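Local atomic coordinates of enterocine A immunity protein (Enterococcus faecium, PDB entry 2BL8), a protein that confers immunity to enterocin A, a pediocin-like bacteriocin, probably protecting the bacterium that makes it from its own toxin. Residues Ile27-Leu38 with Leu50-Thr61. Residues are numbered along the deposited sequence; the frame is centred on the assembly and turned at random.
Sequences ILEVLQKVYLKL and LINRLVNYLYFT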
loop_
_atom_site.group_PDB
_atom_site.type_symbol
_atom_site.label_atom_id
_atom_site.label_comp_id
_atom_site.label_asym_id
_atom_site.label_seq_id
_atom_site.Cartn_x
_atom_site.Cartn_y
_atom_site.Cartn_z
ATOM N N ILE A 27 -10.060 2.186 -4.305
ATOM C CA ILE A 27 -8.814 1.555 -3.884
ATOM C C ILE A 27 -8.317 0.565 -4.937
ATOM O O ILE A 27 -7.124 0.516 -5.240
ATOM C CB ILE A 27 -9.004 0.820 -2.531
ATOM C CG1 ILE A 27 -9.141 1.841 -1.402
ATOM C CG2 ILE A 27 -7.844 -0.133 -2.273
ATOM C CD1 ILE A 27 -9.588 1.237 -0.086
ATOM N N LEU A 28 -9.227 -0.222 -5.499
ATOM C CA LEU A 28 -8.843 -1.193 -6.517
ATOM C C LEU A 28 -8.332 -0.484 -7.771
ATOM O O LEU A 28 -7.375 -0.933 -8.403
ATOM C CB LEU A 28 -10.030 -2.093 -6.871
ATOM C CG LEU A 28 -10.524 -3.043 -5.776
ATOM C CD1 LEU A 28 -11.755 -3.782 -6.265
ATOM C CD2 LEU A 28 -9.426 -4.036 -5.415
ATOM N N GLU A 29 -8.971 0.626 -8.125
ATOM C CA GLU A 29 -8.573 1.390 -9.300
ATOM C C GLU A 29 -7.151 1.912 -9.129
ATOM O O GLU A 29 -6.341 1.863 -10.056
ATOM C CB GLU A 29 -9.538 2.558 -9.517
ATOM C CG GLU A 29 -9.240 3.400 -10.748
ATOM C CD GLU A 29 -10.305 4.446 -11.002
ATOM O OE1 GLU A 29 -11.493 4.066 -11.088
ATOM O OE2 GLU A 29 -9.959 5.642 -11.119
ATOM N N VAL A 30 -6.849 2.412 -7.935
ATOM C CA VAL A 30 -5.519 2.931 -7.652
ATOM C C VAL A 30 -4.490 1.805 -7.670
ATOM O O VAL A 30 -3.407 1.954 -8.235
ATOM C CB VAL A 30 -5.478 3.646 -6.285
ATOM C CG1 VAL A 30 -4.044 3.969 -5.913
ATOM C CG2 VAL A 30 -6.291 4.935 -6.357
ATOM N N LEU A 31 -4.824 0.677 -7.052
ATOM C CA LEU A 31 -3.907 -0.456 -7.040
ATOM C C LEU A 31 -3.609 -0.886 -8.472
ATOM O O LEU A 31 -2.465 -1.195 -8.814
ATOM C CB LEU A 31 -4.511 -1.621 -6.253
ATOM C CG LEU A 31 -4.534 -1.422 -4.736
ATOM C CD1 LEU A 31 -5.341 -2.543 -4.093
ATOM C CD2 LEU A 31 -3.108 -1.400 -4.197
ATOM N N GLN A 32 -4.644 -0.896 -9.307
ATOM C CA GLN A 32 -4.491 -1.280 -10.702
ATOM C C GLN A 32 -3.487 -0.364 -11.386
ATOM O O GLN A 32 -2.555 -0.829 -12.040
ATOM C CB GLN A 32 -5.834 -1.188 -11.428
ATOM C CG GLN A 32 -5.723 -1.412 -12.930
ATOM C CD GLN A 32 -5.396 -2.847 -13.281
ATOM O OE1 GLN A 32 -6.245 -3.732 -13.170
ATOM N NE2 GLN A 32 -4.161 -3.087 -13.706
ATOM N N LYS A 33 -3.692 0.941 -11.224
ATOM C CA LYS A 33 -2.832 1.959 -11.814
ATOM C C LYS A 33 -1.382 1.802 -11.371
ATOM O O LYS A 33 -0.460 1.913 -12.180
ATOM C CB LYS A 33 -3.347 3.348 -11.427
ATOM C CG LYS A 33 -2.599 4.510 -12.066
ATOM C CD LYS A 33 -3.251 5.839 -11.702
ATOM C CE LYS A 33 -2.541 7.012 -12.363
ATOM N NZ LYS A 33 -3.200 8.313 -12.045
ATOM N N VAL A 34 -1.183 1.549 -10.081
ATOM C CA VAL A 34 0.161 1.379 -9.539
ATOM C C VAL A 34 0.841 0.140 -10.121
ATOM O O VAL A 34 2.021 0.180 -10.477
ATOM C CB VAL A 34 0.112 1.271 -7.995
ATOM C CG1 VAL A 34 1.491 0.958 -7.437
ATOM C CG2 VAL A 34 -0.397 2.570 -7.416
ATOM N N TYR A 35 0.089 -0.954 -10.220
ATOM C CA TYR A 35 0.609 -2.209 -10.757
ATOM C C TYR A 35 1.174 -2.005 -12.157
ATOM O O TYR A 35 2.291 -2.430 -12.453
ATOM C CB TYR A 35 -0.494 -3.269 -10.824
ATOM C CG TYR A 35 0.004 -4.612 -11.308
ATOM C CD1 TYR A 35 0.681 -5.478 -10.452
ATOM C CD2 TYR A 35 -0.173 -5.003 -12.636
ATOM C CE1 TYR A 35 1.174 -6.700 -10.906
ATOM C CE2 TYR A 35 0.314 -6.221 -13.099
ATOM C CZ TYR A 35 0.987 -7.063 -12.232
ATOM O OH TYR A 35 1.485 -8.261 -12.695
ATOM N N LEU A 36 0.391 -1.363 -13.018
ATOM C CA LEU A 36 0.825 -1.103 -14.387
ATOM C C LEU A 36 2.120 -0.288 -14.411
ATOM O O LEU A 36 3.024 -0.571 -15.203
ATOM C CB LEU A 36 -0.282 -0.380 -15.160
ATOM C CG LEU A 36 -1.528 -1.235 -15.430
ATOM C CD1 LEU A 36 -2.628 -0.372 -16.026
ATOM C CD2 LEU A 36 -1.176 -2.387 -16.364
ATOM N N LYS A 37 2.215 0.717 -13.543
ATOM C CA LYS A 37 3.417 1.544 -13.478
ATOM C C LYS A 37 4.634 0.739 -13.039
ATOM O O LYS A 37 5.739 0.948 -13.545
ATOM C CB LYS A 37 3.214 2.717 -12.514
ATOM C CG LYS A 37 2.224 3.753 -13.001
ATOM C CD LYS A 37 2.236 4.982 -12.109
ATOM C CE LYS A 37 1.299 6.052 -12.641
ATOM N NZ LYS A 37 1.643 6.421 -14.043
ATOM N N LEU A 38 4.430 -0.180 -12.100
ATOM C CA LEU A 38 5.516 -1.012 -11.592
ATOM C C LEU A 38 6.067 -1.978 -12.639
ATOM O O LEU A 38 7.125 -2.570 -12.442
ATOM C CB LEU A 38 5.051 -1.795 -10.359
ATOM C CG LEU A 38 4.798 -0.975 -9.086
ATOM C CD1 LEU A 38 4.208 -1.864 -8.004
ATOM C CD2 LEU A 38 6.100 -0.356 -8.605
ATOM N N LEU A 50 6.533 5.915 -5.508
ATOM C CA LEU A 50 5.199 5.497 -5.913
ATOM C C LEU A 50 4.567 4.662 -4.810
ATOM O O LEU A 50 3.402 4.848 -4.465
ATOM C CB LEU A 50 5.264 4.679 -7.203
ATOM C CG LEU A 50 3.913 4.234 -7.762
ATOM C CD1 LEU A 50 3.081 5.463 -8.097
ATOM C CD2 LEU A 50 4.124 3.370 -8.990
ATOM N N ILE A 51 5.351 3.743 -4.264
ATOM C CA ILE A 51 4.876 2.879 -3.193
ATOM C C ILE A 51 4.427 3.708 -1.996
ATOM O O ILE A 51 3.359 3.465 -1.434
ATOM C CB ILE A 51 5.981 1.901 -2.749
ATOM C CG1 ILE A 51 6.245 0.889 -3.868
ATOM C CG2 ILE A 51 5.584 1.195 -1.453
ATOM C CD1 ILE A 51 7.415 -0.019 -3.604
ATOM N N ASN A 52 5.231 4.693 -1.604
ATOM C CA ASN A 52 4.864 5.507 -0.453
ATOM C C ASN A 52 3.599 6.318 -0.704
ATOM O O ASN A 52 2.767 6.469 0.194
ATOM C CB ASN A 52 6.003 6.437 -0.054
ATOM C CG ASN A 52 5.828 6.969 1.348
ATOM O OD1 ASN A 52 5.839 6.203 2.307
ATOM N ND2 ASN A 52 5.636 8.275 1.474
ATOM N N ARG A 53 3.447 6.842 -1.917
ATOM C CA ARG A 53 2.251 7.602 -2.250
ATOM C C ARG A 53 1.037 6.685 -2.128
ATOM O O ARG A 53 -0.033 7.101 -1.677
ATOM C CB ARG A 53 2.340 8.149 -3.681
ATOM C CG ARG A 53 3.375 9.245 -3.863
ATOM C CD ARG A 53 3.469 9.718 -5.316
ATOM N NE ARG A 53 2.189 10.177 -5.853
ATOM C CZ ARG A 53 1.279 9.388 -6.418
ATOM N NH1 ARG A 53 1.499 8.084 -6.531
ATOM N NH2 ARG A 53 0.145 9.903 -6.873
ATOM N N LEU A 54 1.215 5.433 -2.531
ATOM C CA LEU A 54 0.137 4.456 -2.472
ATOM C C LEU A 54 -0.257 4.167 -1.032
ATOM O O LEU A 54 -1.443 4.141 -0.701
ATOM C CB LEU A 54 0.556 3.155 -3.161
ATOM C CG LEU A 54 -0.404 1.977 -2.958
ATOM C CD1 LEU A 54 -1.792 2.328 -3.482
ATOM C CD2 LEU A 54 0.140 0.754 -3.667
ATOM N N VAL A 55 0.735 3.958 -0.173
ATOM C CA VAL A 55 0.446 3.664 1.229
ATOM C C VAL A 55 -0.239 4.856 1.897
ATOM O O VAL A 55 -1.197 4.685 2.657
ATOM C CB VAL A 55 1.725 3.276 1.993
ATOM C CG1 VAL A 55 1.401 3.039 3.462
ATOM C CG2 VAL A 55 2.319 2.007 1.387
ATOM N N ASN A 56 0.239 6.064 1.610
ATOM C CA ASN A 56 -0.378 7.278 2.161
ATOM C C ASN A 56 -1.870 7.260 1.809
ATOM O O ASN A 56 -2.735 7.506 2.653
ATOM C CB ASN A 56 0.208 8.539 1.520
ATOM C CG ASN A 56 1.588 8.900 2.029
ATOM O OD1 ASN A 56 2.239 9.779 1.458
ATOM N ND2 ASN A 56 2.038 8.250 3.095
ATOM N N TYR A 57 -2.155 6.997 0.538
ATOM C CA TYR A 57 -3.525 6.957 0.041
ATOM C C TYR A 57 -4.381 5.894 0.733
ATOM O O TYR A 57 -5.521 6.155 1.123
ATOM C CB TYR A 57 -3.522 6.697 -1.470
ATOM C CG TYR A 57 -4.889 6.399 -2.039
ATOM C CD1 TYR A 57 -5.797 7.422 -2.309
ATOM C CD2 TYR A 57 -5.292 5.085 -2.261
ATOM C CE1 TYR A 57 -7.078 7.138 -2.788
ATOM C CE2 TYR A 57 -6.563 4.791 -2.733
ATOM C CZ TYR A 57 -7.450 5.819 -2.994
ATOM O OH TYR A 57 -8.711 5.514 -3.457
ATOM N N LEU A 58 -3.831 4.695 0.889
ATOM C CA LEU A 58 -4.582 3.612 1.510
ATOM C C LEU A 58 -5.049 3.958 2.921
ATOM O O LEU A 58 -6.216 3.753 3.259
ATOM C CB LEU A 58 -3.745 2.324 1.521
ATOM C CG LEU A 58 -3.479 1.733 0.127
ATOM C CD1 LEU A 58 -2.548 0.532 0.230
ATOM C CD2 LEU A 58 -4.795 1.323 -0.519
ATOM N N TYR A 59 -4.154 4.490 3.743
ATOM C CA TYR A 59 -4.540 4.831 5.108
ATOM C C TYR A 59 -5.437 6.056 5.168
ATOM O O TYR A 59 -6.336 6.129 6.004
ATOM C CB TYR A 59 -3.296 5.030 5.973
ATOM C CG TYR A 59 -2.613 3.733 6.324
ATOM C CD1 TYR A 59 -3.235 2.790 7.147
ATOM C CD2 TYR A 59 -1.348 3.431 5.816
ATOM C CE1 TYR A 59 -2.609 1.574 7.451
ATOM C CE2 TYR A 59 -0.719 2.224 6.114
ATOM C CZ TYR A 59 -1.353 1.302 6.930
ATOM O OH TYR A 59 -0.719 0.114 7.224
ATOM N N PHE A 60 -5.196 7.020 4.285
ATOM C CA PHE A 60 -6.026 8.213 4.257
ATOM C C PHE A 60 -7.444 7.824 3.844
ATOM O O PHE A 60 -8.425 8.238 4.462
ATOM C CB PHE A 60 -5.476 9.231 3.257
ATOM C CG PHE A 60 -6.433 10.347 2.959
ATOM C CD1 PHE A 60 -6.708 11.318 3.915
ATOM C CD2 PHE A 60 -7.098 10.401 1.739
ATOM C CE1 PHE A 60 -7.635 12.326 3.663
ATOM C CE2 PHE A 60 -8.026 11.403 1.477
ATOM C CZ PHE A 60 -8.295 12.368 2.443
ATOM N N THR A 61 -7.540 7.027 2.787
ATOM C CA THR A 61 -8.831 6.590 2.273
ATOM C C THR A 61 -9.577 5.756 3.305
ATOM O O THR A 61 -10.781 5.908 3.481
ATOM C CB THR A 61 -8.652 5.761 0.992
ATOM O OG1 THR A 61 -7.966 6.549 0.014
ATOM C CG2 THR A 61 -10.002 5.336 0.434
#
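Two neighbouring helices of an antiparallel four-helix bundle meet where Val30, Val34 and Ile27 of helix 25-38 pack against Leu50, Leu54 and Tyr57 of helix 48-64. The axes of segments 27-38 and 50-61 are antiparallel (174° between N-to-C directions) and approach to 11.1 Å, bridged mainly by apolar side chains, with no hydrogen bond across. Leu54 forms the middle of the seam: its CD1 lies 3.7 Å from Val30 CG1, while its CD2 touches Leu31 CD2 and Val34 CG1. Leu31 reaches in nearly at right angles to Leu54 and also touches Tyr13 of helix 5-17; Leu54 and Leu58 touch helix 71-84, at Leu80 and Ile77, so these two helices cover the seam's inner side. At one end, Leu50, with CG anti to its backbone N (chi1 -177°), extends toward helix 25-38 and sets CD2 against both Val34 CG1 and Lys37 CB, 3.7 Å from the latter. Toward the other end, Ile27 places CG2 3.8 Å from Leu58 CD2 and CG1 near Thr61 CG2. Val30 CG2 sits over one face of the Tyr57 ring in a CH-pi contact, 4.0 Å from the centroid, and Ile27 CA lies at the ring edge. Thr61 OG1 lies 3.0 Å above the opposite face, offset toward the rim, held by its 2.7 Å hydrogen bond to Tyr57 O, which also accepts from Thr61 N.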